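Local coordinates for phosphoribosylformylglycinamidine synthase 2 (Thermus thermophilus, PDB 3VIU), which belongs to the PurM-like (AIR synthase-related) family, with two pairs of N- and C-terminal domains in one chain, and holds ADP and magnesium, at residues Arg195-Ala200 with Pro333-Ile338; Glu255-Met260 with Met308-Lys313; Gly279-Leu284 with Val342-Phe347. All coordinates share one frame; numbering follows the deposited sequence.

Contact 1: residues Arg195-Ala200 with Pro333-Ile338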
loop_
_atom_site.group_PDB
_atom_site.type_symbol
_atom_site.label_atom_id
_atom_site.label_comp_id
_atom_site.label_asym_id
_atom_site.label_seq_id
_atom_site.Cartn_x
_atom_site.Cartn_y
_atom_site.Cartn_z
ATOM N N ARG A 195 6.618 -32.573 -12.885
ATOM C CA ARG A 195 6.446 -32.416 -11.448
ATOM C C ARG A 195 4.986 -32.452 -11.023
ATOM O O ARG A 195 4.097 -32.054 -11.772
ATOM C CB ARG A 195 7.041 -31.080 -10.998
ATOM C CG ARG A 195 8.439 -30.816 -11.516
ATOM C CD ARG A 195 9.376 -31.910 -11.054
ATOM N NE ARG A 195 9.297 -32.055 -9.610
ATOM C CZ ARG A 195 9.257 -33.221 -8.984
ATOM N NH1 ARG A 195 9.294 -34.344 -9.680
ATOM N NH2 ARG A 195 9.163 -33.259 -7.665
ATOM N N PRO A 196 4.715 -32.963 -9.821
ATOM C CA PRO A 196 3.326 -32.992 -9.368
ATOM C C PRO A 196 3.077 -31.632 -8.703
ATOM O O PRO A 196 4.026 -30.960 -8.292
ATOM C CB PRO A 196 3.323 -34.136 -8.367
ATOM C CG PRO A 196 4.683 -34.028 -7.755
ATOM C CD PRO A 196 5.562 -33.817 -8.972
ATOM N N ILE A 197 1.819 -31.217 -8.610
ATOM C CA ILE A 197 1.488 -29.937 -7.984
ATOM C C ILE A 197 0.616 -30.204 -6.757
ATOM O O ILE A 197 -0.476 -30.772 -6.873
ATOM C CB ILE A 197 0.690 -29.024 -8.940
ATOM C CG1 ILE A 197 1.328 -29.021 -10.331
ATOM C CG2 ILE A 197 0.613 -27.628 -8.364
ATOM C CD1 ILE A 197 2.757 -28.590 -10.346
ATOM N N TYR A 198 1.091 -29.793 -5.584
ATOM C CA TYR A 198 0.334 -30.017 -4.360
ATOM C C TYR A 198 -0.616 -28.887 -3.981
ATOM O O TYR A 198 -0.404 -27.721 -4.324
ATOM C CB TYR A 198 1.281 -30.312 -3.197
ATOM C CG TYR A 198 1.836 -31.717 -3.208
ATOM C CD1 TYR A 198 2.652 -32.162 -4.249
ATOM C CD2 TYR A 198 1.563 -32.598 -2.166
ATOM C CE1 TYR A 198 3.187 -33.447 -4.248
ATOM C CE2 TYR A 198 2.091 -33.885 -2.152
ATOM C CZ TYR A 198 2.904 -34.304 -3.194
ATOM O OH TYR A 198 3.439 -35.576 -3.172
ATOM N N TYR A 199 -1.667 -29.270 -3.265
ATOM C CA TYR A 199 -2.715 -28.377 -2.795
ATOM C C TYR A 199 -2.761 -28.519 -1.283
ATOM O O TYR A 199 -2.825 -29.639 -0.770
ATOM C CB TYR A 199 -4.052 -28.816 -3.407
ATOM C CG TYR A 199 -5.313 -28.198 -2.831
ATOM C CD1 TYR A 199 -5.637 -28.326 -1.482
ATOM C CD2 TYR A 199 -6.222 -27.545 -3.660
ATOM C CE1 TYR A 199 -6.841 -27.820 -0.977
ATOM C CE2 TYR A 199 -7.419 -27.037 -3.171
ATOM C CZ TYR A 199 -7.727 -27.176 -1.833
ATOM O OH TYR A 199 -8.925 -26.675 -1.357
ATOM N N ALA A 200 -2.734 -27.392 -0.578
ATOM C CA ALA A 200 -2.787 -27.395 0.880
ATOM C C ALA A 200 -3.652 -26.256 1.401
ATOM O O ALA A 200 -3.790 -25.230 0.748
ATOM C CB ALA A 200 -1.393 -27.283 1.447
ATOM N N PRO A 333 -1.301 -34.095 -3.742
ATOM C CA PRO A 333 -1.052 -33.842 -5.164
ATOM C C PRO A 333 -2.399 -33.678 -5.869
ATOM O O PRO A 333 -3.305 -34.504 -5.703
ATOM C CB PRO A 333 -0.295 -35.093 -5.610
ATOM C CG PRO A 333 -0.837 -36.155 -4.706
ATOM C CD PRO A 333 -0.866 -35.454 -3.368
ATOM N N VAL A 334 -2.520 -32.612 -6.656
ATOM C CA VAL A 334 -3.767 -32.300 -7.345
ATOM C C VAL A 334 -3.605 -32.121 -8.865
ATOM O O VAL A 334 -4.586 -32.183 -9.618
ATOM C CB VAL A 334 -4.388 -31.018 -6.698
ATOM C CG1 VAL A 334 -4.424 -29.872 -7.688
ATOM C CG2 VAL A 334 -5.753 -31.324 -6.142
ATOM N N ALA A 335 -2.367 -31.907 -9.307
ATOM C CA ALA A 335 -2.076 -31.712 -10.730
ATOM C C ALA A 335 -0.618 -32.033 -11.050
ATOM O O ALA A 335 0.165 -32.354 -10.162
ATOM C CB ALA A 335 -2.399 -30.266 -11.146
ATOM N N ARG A 336 -0.260 -31.948 -12.326
ATOM C CA ARG A 336 1.104 -32.233 -12.756
ATOM C C ARG A 336 1.443 -31.377 -13.967
ATOM O O ARG A 336 0.549 -30.927 -14.683
ATOM C CB ARG A 336 1.248 -33.711 -13.129
ATOM C CG ARG A 336 0.301 -34.147 -14.242
ATOM C CD ARG A 336 0.490 -35.612 -14.603
ATOM N NE ARG A 336 1.266 -35.775 -15.826
ATOM C CZ ARG A 336 0.739 -35.822 -17.043
ATOM N NH1 ARG A 336 -0.572 -35.726 -17.211
ATOM N NH2 ARG A 336 1.532 -35.956 -18.095
ATOM N N THR A 337 2.731 -31.154 -14.198
ATOM C CA THR A 337 3.149 -30.361 -15.344
ATOM C C THR A 337 3.281 -31.250 -16.571
ATOM O O THR A 337 3.648 -32.421 -16.465
ATOM C CB THR A 337 4.507 -29.655 -15.096
ATOM O OG1 THR A 337 5.492 -30.622 -14.702
ATOM C CG2 THR A 337 4.365 -28.593 -14.017
ATOM N N ILE A 338 2.963 -30.685 -17.731
ATOM C CA ILE A 338 3.054 -31.388 -19.001
ATOM C C ILE A 338 3.775 -30.457 -19.973
ATOM O O ILE A 338 3.806 -29.248 -19.767
ATOM C CB ILE A 338 1.646 -31.742 -19.561
ATOM C CG1 ILE A 338 0.801 -30.481 -19.702
ATOM C CG2 ILE A 338 0.943 -32.731 -18.639
ATOM C CD1 ILE A 338 -0.578 -30.747 -20.277
#

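Contact 2: residues Glu255-Met260 with Met308-Lys313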
loop_
_atom_site.group_PDB
_atom_site.type_symbol
_atom_site.label_atom_id
_atom_site.label_comp_id
_atom_site.label_asym_id
_atom_site.label_seq_id
_atom_site.Cartn_x
_atom_site.Cartn_y
_atom_site.Cartn_z
ATOM N N GLU A 255 10.132 -25.646 -5.673
ATOM C CA GLU A 255 10.695 -24.872 -6.770
ATOM C C GLU A 255 9.699 -23.800 -7.200
ATOM O O GLU A 255 10.016 -22.917 -7.995
ATOM C CB GLU A 255 11.028 -25.788 -7.955
ATOM C CG GLU A 255 9.902 -26.719 -8.366
ATOM C CD GLU A 255 10.267 -27.574 -9.564
ATOM O OE1 GLU A 255 11.311 -28.257 -9.516
ATOM O OE2 GLU A 255 9.509 -27.565 -10.555
ATOM N N GLY A 256 8.491 -23.885 -6.656
ATOM C CA GLY A 256 7.464 -22.917 -6.982
ATOM C C GLY A 256 6.311 -22.966 -5.999
ATOM O O GLY A 256 5.897 -24.047 -5.566
ATOM N N VAL A 257 5.795 -21.794 -5.640
ATOM C CA VAL A 257 4.682 -21.686 -4.710
ATOM C C VAL A 257 3.728 -20.619 -5.217
ATOM O O VAL A 257 4.147 -19.525 -5.597
ATOM C CB VAL A 257 5.151 -21.277 -3.307
ATOM C CG1 VAL A 257 3.969 -21.270 -2.361
ATOM C CG2 VAL A 257 6.233 -22.219 -2.813
ATOM N N GLN A 258 2.441 -20.942 -5.223
ATOM C CA GLN A 258 1.420 -20.021 -5.690
ATOM C C GLN A 258 0.259 -19.971 -4.720
ATOM O O GLN A 258 -0.184 -21.001 -4.209
ATOM C CB GLN A 258 0.891 -20.456 -7.059
ATOM C CG GLN A 258 1.455 -19.678 -8.215
ATOM C CD GLN A 258 1.250 -18.190 -8.044
ATOM O OE1 GLN A 258 0.121 -17.710 -7.966
ATOM N NE2 GLN A 258 2.343 -17.452 -7.975
ATOM N N ASP A 259 -0.230 -18.769 -4.452
ATOM C CA ASP A 259 -1.373 -18.632 -3.573
ATOM C C ASP A 259 -2.576 -18.593 -4.486
ATOM O O ASP A 259 -2.465 -18.290 -5.675
ATOM C CB ASP A 259 -1.305 -17.339 -2.755
ATOM C CG ASP A 259 -1.093 -16.114 -3.617
ATOM O OD1 ASP A 259 -0.012 -16.011 -4.238
ATOM O OD2 ASP A 259 -2.002 -15.258 -3.676
HETATM N N MSE A 260 -3.728 -18.917 -3.930
HETATM C CA MSE A 260 -4.941 -18.897 -4.710
HETATM C C MSE A 260 -5.785 -17.720 -4.264
HETATM O O MSE A 260 -6.055 -17.543 -3.077
HETATM C CB MSE A 260 -5.681 -20.221 -4.541
HETATM C CG MSE A 260 -4.866 -21.383 -5.077
HETATM SE SE MSE A 260 -5.797 -23.048 -5.049
HETATM C CE MSE A 260 -7.462 -22.450 -5.799
HETATM N N MSE A 308 -3.443 -22.959 -0.921
HETATM C CA MSE A 308 -2.091 -22.777 -1.428
HETATM C C MSE A 308 -1.653 -23.878 -2.400
HETATM O O MSE A 308 -1.946 -25.058 -2.200
HETATM C CB MSE A 308 -1.128 -22.739 -0.232
HETATM C CG MSE A 308 0.187 -22.029 -0.477
HETATM SE SE MSE A 308 -0.021 -20.091 -0.435
HETATM C CE MSE A 308 0.513 -19.754 1.404
ATOM N N VAL A 309 -0.940 -23.478 -3.447
ATOM C CA VAL A 309 -0.414 -24.405 -4.441
ATOM C C VAL A 309 1.102 -24.530 -4.221
ATOM O O VAL A 309 1.790 -23.518 -4.082
ATOM C CB VAL A 309 -0.671 -23.882 -5.875
ATOM C CG1 VAL A 309 0.137 -24.677 -6.879
ATOM C CG2 VAL A 309 -2.150 -23.989 -6.205
ATOM N N LEU A 310 1.618 -25.757 -4.171
ATOM C CA LEU A 310 3.055 -25.955 -3.983
ATOM C C LEU A 310 3.629 -27.006 -4.932
ATOM O O LEU A 310 3.004 -28.034 -5.191
ATOM C CB LEU A 310 3.370 -26.338 -2.533
ATOM C CG LEU A 310 2.873 -25.374 -1.452
ATOM C CD1 LEU A 310 1.448 -25.732 -1.094
ATOM C CD2 LEU A 310 3.746 -25.462 -0.224
ATOM N N VAL A 311 4.826 -26.735 -5.443
ATOM C CA VAL A 311 5.505 -27.631 -6.374
ATOM C C VAL A 311 6.778 -28.132 -5.723
ATOM O O VAL A 311 7.775 -27.410 -5.648
ATOM C CB VAL A 311 5.894 -26.893 -7.681
ATOM C CG1 VAL A 311 6.534 -27.864 -8.665
ATOM C CG2 VAL A 311 4.668 -26.231 -8.294
ATOM N N PRO A 312 6.763 -29.378 -5.234
ATOM C CA PRO A 312 7.964 -29.921 -4.593
ATOM C C PRO A 312 9.061 -30.210 -5.607
ATOM O O PRO A 312 8.780 -30.582 -6.752
ATOM C CB PRO A 312 7.456 -31.197 -3.926
ATOM C CG PRO A 312 6.381 -31.662 -4.885
ATOM C CD PRO A 312 5.662 -30.362 -5.237
ATOM N N LYS A 313 10.307 -30.029 -5.182
ATOM C CA LYS A 313 11.452 -30.302 -6.041
ATOM C C LYS A 313 11.515 -31.805 -6.271
ATOM O O LYS A 313 10.909 -32.580 -5.527
ATOM C CB LYS A 313 12.750 -29.849 -5.372
ATOM C CG LYS A 313 12.905 -28.348 -5.222
ATOM C CD LYS A 313 14.279 -28.034 -4.661
ATOM C CE LYS A 313 14.699 -26.613 -4.965
ATOM N NZ LYS A 313 16.126 -26.433 -4.617
#

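Contact 3: residues Gly279-Leu284 with Val342-Phe347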
loop_
_atom_site.group_PDB
_atom_site.type_symbol
_atom_site.label_atom_id
_atom_site.label_comp_id
_atom_site.label_asym_id
_atom_site.label_seq_id
_atom_site.Cartn_x
_atom_site.Cartn_y
_atom_site.Cartn_z
ATOM N N GLY A 279 2.685 -26.514 -19.566
ATOM C CA GLY A 279 1.291 -26.573 -19.182
ATOM C C GLY A 279 1.040 -27.375 -17.924
ATOM O O GLY A 279 1.947 -27.990 -17.364
ATOM N N VAL A 280 -0.207 -27.369 -17.474
ATOM C CA VAL A 280 -0.573 -28.102 -16.276
ATOM C C VAL A 280 -1.872 -28.888 -16.451
ATOM O O VAL A 280 -2.849 -28.387 -17.006
ATOM C CB VAL A 280 -0.707 -27.141 -15.072
ATOM C CG1 VAL A 280 -1.532 -25.948 -15.475
ATOM C CG2 VAL A 280 -1.362 -27.858 -13.886
ATOM N N GLU A 281 -1.862 -30.132 -15.989
ATOM C CA GLU A 281 -3.031 -30.992 -16.061
ATOM C C GLU A 281 -3.622 -31.013 -14.652
ATOM O O GLU A 281 -2.952 -31.425 -13.699
ATOM C CB GLU A 281 -2.624 -32.412 -16.475
ATOM C CG GLU A 281 -3.787 -33.395 -16.652
ATOM C CD GLU A 281 -3.325 -34.796 -17.076
ATOM O OE1 GLU A 281 -3.044 -35.649 -16.196
ATOM O OE2 GLU A 281 -3.231 -35.033 -18.296
ATOM N N LEU A 282 -4.862 -30.558 -14.515
ATOM C CA LEU A 282 -5.520 -30.533 -13.212
ATOM C C LEU A 282 -6.550 -31.653 -13.087
ATOM O O LEU A 282 -7.409 -31.825 -13.948
ATOM C CB LEU A 282 -6.196 -29.168 -12.988
ATOM C CG LEU A 282 -7.082 -28.966 -11.747
ATOM C CD1 LEU A 282 -6.319 -29.293 -10.468
ATOM C CD2 LEU A 282 -7.569 -27.523 -11.715
ATOM N N HIS A 283 -6.440 -32.425 -12.016
ATOM C CA HIS A 283 -7.364 -33.518 -11.757
ATOM C C HIS A 283 -8.317 -33.016 -10.679
ATOM O O HIS A 283 -8.029 -33.131 -9.493
ATOM C CB HIS A 283 -6.598 -34.739 -11.253
ATOM C CG HIS A 283 -5.645 -35.316 -12.255
ATOM N ND1 HIS A 283 -6.020 -36.267 -13.180
ATOM C CD2 HIS A 283 -4.329 -35.077 -12.478
ATOM C CE1 HIS A 283 -4.979 -36.588 -13.927
ATOM N NE2 HIS A 283 -3.940 -35.880 -13.523
ATOM N N LEU A 284 -9.443 -32.446 -11.089
ATOM C CA LEU A 284 -10.391 -31.910 -10.124
ATOM C C LEU A 284 -10.882 -32.915 -9.104
ATOM O O LEU A 284 -11.254 -32.532 -7.996
ATOM C CB LEU A 284 -11.593 -31.272 -10.832
ATOM C CG LEU A 284 -11.305 -29.906 -11.465
ATOM C CD1 LEU A 284 -12.546 -29.394 -12.194
ATOM C CD2 LEU A 284 -10.853 -28.922 -10.380
ATOM N N VAL A 342 -0.669 -25.925 -22.202
ATOM C CA VAL A 342 -2.120 -25.884 -22.090
ATOM C C VAL A 342 -2.576 -26.084 -20.650
ATOM O O VAL A 342 -1.833 -26.606 -19.807
ATOM C CB VAL A 342 -2.760 -27.006 -22.958
ATOM C CG1 VAL A 342 -4.228 -27.157 -22.632
ATOM C CG2 VAL A 342 -2.588 -26.691 -24.427
ATOM N N PHE A 343 -3.793 -25.638 -20.369
ATOM C CA PHE A 343 -4.385 -25.826 -19.056
ATOM C C PHE A 343 -5.458 -26.879 -19.323
ATOM O O PHE A 343 -6.528 -26.568 -19.849
ATOM C CB PHE A 343 -5.031 -24.537 -18.534
ATOM C CG PHE A 343 -5.617 -24.673 -17.152
ATOM C CD1 PHE A 343 -6.833 -24.077 -16.836
ATOM C CD2 PHE A 343 -4.958 -25.411 -16.173
ATOM C CE1 PHE A 343 -7.389 -24.217 -15.568
ATOM C CE2 PHE A 343 -5.499 -25.560 -14.901
ATOM C CZ PHE A 343 -6.720 -24.961 -14.596
ATOM N N ARG A 344 -5.149 -28.128 -18.991
ATOM C CA ARG A 344 -6.076 -29.231 -19.210
ATOM C C ARG A 344 -6.756 -29.592 -17.901
ATOM O O ARG A 344 -6.096 -29.912 -16.912
ATOM C CB ARG A 344 -5.327 -30.448 -19.759
ATOM C CG ARG A 344 -6.221 -31.624 -20.129
ATOM C CD ARG A 344 -5.376 -32.810 -20.556
ATOM N NE ARG A 344 -4.575 -32.486 -21.729
ATOM C CZ ARG A 344 -3.366 -32.980 -21.963
ATOM N NH1 ARG A 344 -2.710 -32.631 -23.060
ATOM N NH2 ARG A 344 -2.799 -33.808 -21.095
ATOM N N VAL A 345 -8.080 -29.547 -17.903
ATOM C CA VAL A 345 -8.833 -29.858 -16.703
ATOM C C VAL A 345 -9.594 -31.182 -16.806
ATOM O O VAL A 345 -10.425 -31.374 -17.702
ATOM C CB VAL A 345 -9.812 -28.715 -16.375
ATOM C CG1 VAL A 345 -10.495 -28.980 -15.044
ATOM C CG2 VAL A 345 -9.054 -27.392 -16.330
ATOM N N LEU A 346 -9.285 -32.093 -15.889
ATOM C CA LEU A 346 -9.929 -33.398 -15.842
ATOM C C LEU A 346 -10.918 -33.469 -14.689
ATOM O O LEU A 346 -10.663 -32.954 -13.598
ATOM C CB LEU A 346 -8.892 -34.514 -15.678
ATOM C CG LEU A 346 -7.888 -34.726 -16.815
ATOM C CD1 LEU A 346 -7.004 -35.923 -16.494
ATOM C CD2 LEU A 346 -8.628 -34.953 -18.126
ATOM N N PHE A 347 -12.056 -34.102 -14.944
ATOM C CA PHE A 347 -13.082 -34.263 -13.932
ATOM C C PHE A 347 -13.827 -35.551 -14.228
ATOM O O PHE A 347 -14.255 -35.783 -15.359
ATOM C CB PHE A 347 -14.055 -33.081 -13.941
ATOM C CG PHE A 347 -15.167 -33.203 -12.934
ATOM C CD1 PHE A 347 -16.485 -33.347 -13.349
ATOM C CD2 PHE A 347 -14.899 -33.157 -11.570
ATOM C CE1 PHE A 347 -17.527 -33.440 -12.415
ATOM C CE2 PHE A 347 -15.929 -33.247 -10.629
ATOM C CZ PHE A 347 -17.244 -33.388 -11.053
#

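Contact 1: residues Arg195-Ala200 with Pro333-Ile338
Two antiparallel strands pair here in the middle of the seven-stranded mixed sheet of the first AIR synthase-related C-terminal domain, and a classic beta bulge interrupts their register. At the bulge Val-334 and Ala-335 both face Ile-197, whose carbonyl O accepts two amides. Val-334 N donates to Ile-197 O at 2.8 Å, nearly straight and almost along the C=O axis. The bond from Ala-335 N is longer, 3.3 Å to Ile-197 O, and comes in the carbonyl plane on a lone pair. In return Ile-197 N donates to Ala-335 O from above the carbonyl plane. Toward Arg-195 the ladder is completed partly by a side chain: Thr-337 N donates to Arg-195 O, while Arg-195 N reaches Thr-337 OG1 at 2.9 Å. A chi1 of 54° sets that hydroxyl between the backbone N and carbonyl carbon of Thr-337, and OG1 also bonds to Ser-192 O.

Pro-333 lies alongside the Tyr-198 ring, its CB over the face, 4.2 Å from the ring centroid and 14° off the normal, a CH-pi contact; its CD sits 3.6 Å from Tyr-198 CE2. The phenol OH is held by Glu-321 on the helix 317-326. On their shared face, Ile-197 CB meets Ala-335 CB at 4.0 Å. The side chains of Ile-197 and Thr-337 cross at about a right angle, CD1 against CG2, and Tyr-199 CB packs on Val-334 CB. Pro-196 CD covers one face of the Arg-195 guanidinium, which turns away to a salt bridge with Glu-317.

Backbone polarity is thus met across the bulge by one doubly used carbonyl, and near Arg-195 by a threonine hydroxyl standing in for a main-chain acceptor.

Contact 2: residues Glu255-Met260 with Met308-Lys313
Four main-chain hydrogen bonds join Glu-255-Met-260 to the antiparallel Met-308-Lys-313. Around the Gln-258/Val-309 pair both amides are used: Gln-258 N donates to Val-309 O at 2.9 Å, from above the carbonyl plane, and Val-309 N returns to Gln-258 O at 2.7 Å, nearly along the C=O axis. Farther along, Val-311 N donates to Gly-256 O, and Val-311 O takes Glu-255 N at 2.9 Å, almost in line with its C=O bond. The outer edge of Val-257 is served by a backbone bond to Arg-188, and Met-308 and Leu-310 pair on their other side with Ala-200 and Tyr-198. Strand 254-259 is one of the two edge strands of the seven-stranded sheet, and its Asp-259 lines the ADP pocket, the side chain about 4 Å from the bound ADP. Asp-259 O accepts from Ser-268 OG. SE of Met-308, a selenomethionine, packs 3.8 Å from Asp-259 CB. Val-309, on the face it shares with Gln-258, puts CG2 3.9 Å from CG of selenomethionine Met-260. Glu-255 crosses Val-311 obliquely, its CG 3.6 Å from Val-311 CG1; its OE2 accepts from Ser-192 N, while Lys-313 NZ forms a salt bridge with Asp-252.

Contact 3: residues Gly279-Leu284 with Val342-Phe347
CG anti to the backbone N in both Glu-281 (chi1 -177°) and Arg-344 (chi1 -175°) sends the two side chains out alongside each other, and a bend at chi3 of Arg-344 turns the guanidinium toward the carboxylate. Arg-344 NH2 then donates to the anti lone pair of Glu-281 OE2 at 3.1 Å, within a salt bridge. The oxygen lies at the guanidinium edge, in plane, although the two flat groups are 51° apart. Each charge has a second partner: Glu-281 OE1 meets Arg-336, and Arg-344 NE meets Glu-354. Beyond this pair, Leu-346 CD1 touches His-283 CE1 at 3.3 Å and rests 3.9 Å from Glu-281 CD. Apolar side chains fill the opposite face. Val-280 CG1 approaches Phe-343 CD2 at 3.5 Å, Leu-282 CD2 comes near Phe-343 CZ, and Val-345 CG2 lies over one face of that ring, toward its rim; Leu-269 of helix 264-275 packs against Val-280, Leu-282 and Phe-343. Five backbone hydrogen bonds join the strands, among them Leu-346 N to Leu-282 O at 2.7 Å. Such alternating bonds are the mark of a parallel pair, here the one parallel step of the mixed sheet in this PurM-like C-terminal domain.

How the contacts relate
From the N terminus, the chain first lays down 195-200, then 255-260 and 279-284. Residues 308-313 return to the second of these and close contact 2, whose loop is nested inside the longer one that contact 1 closes with 333-338. Contact 3 closes last, when 342-347 joins 279-284; its loop crosses those of both other contacts. All three belong to one sheet. Strands 307-312 and 196-201 are neighbours and couple contact 2 to contact 1, while strands 331-338 and 279-283 couple contact 1 to contact 3. Contacts 2 and 3 do not touch, so contact 1 bridges the ADP-side edge strand and the parallel pair.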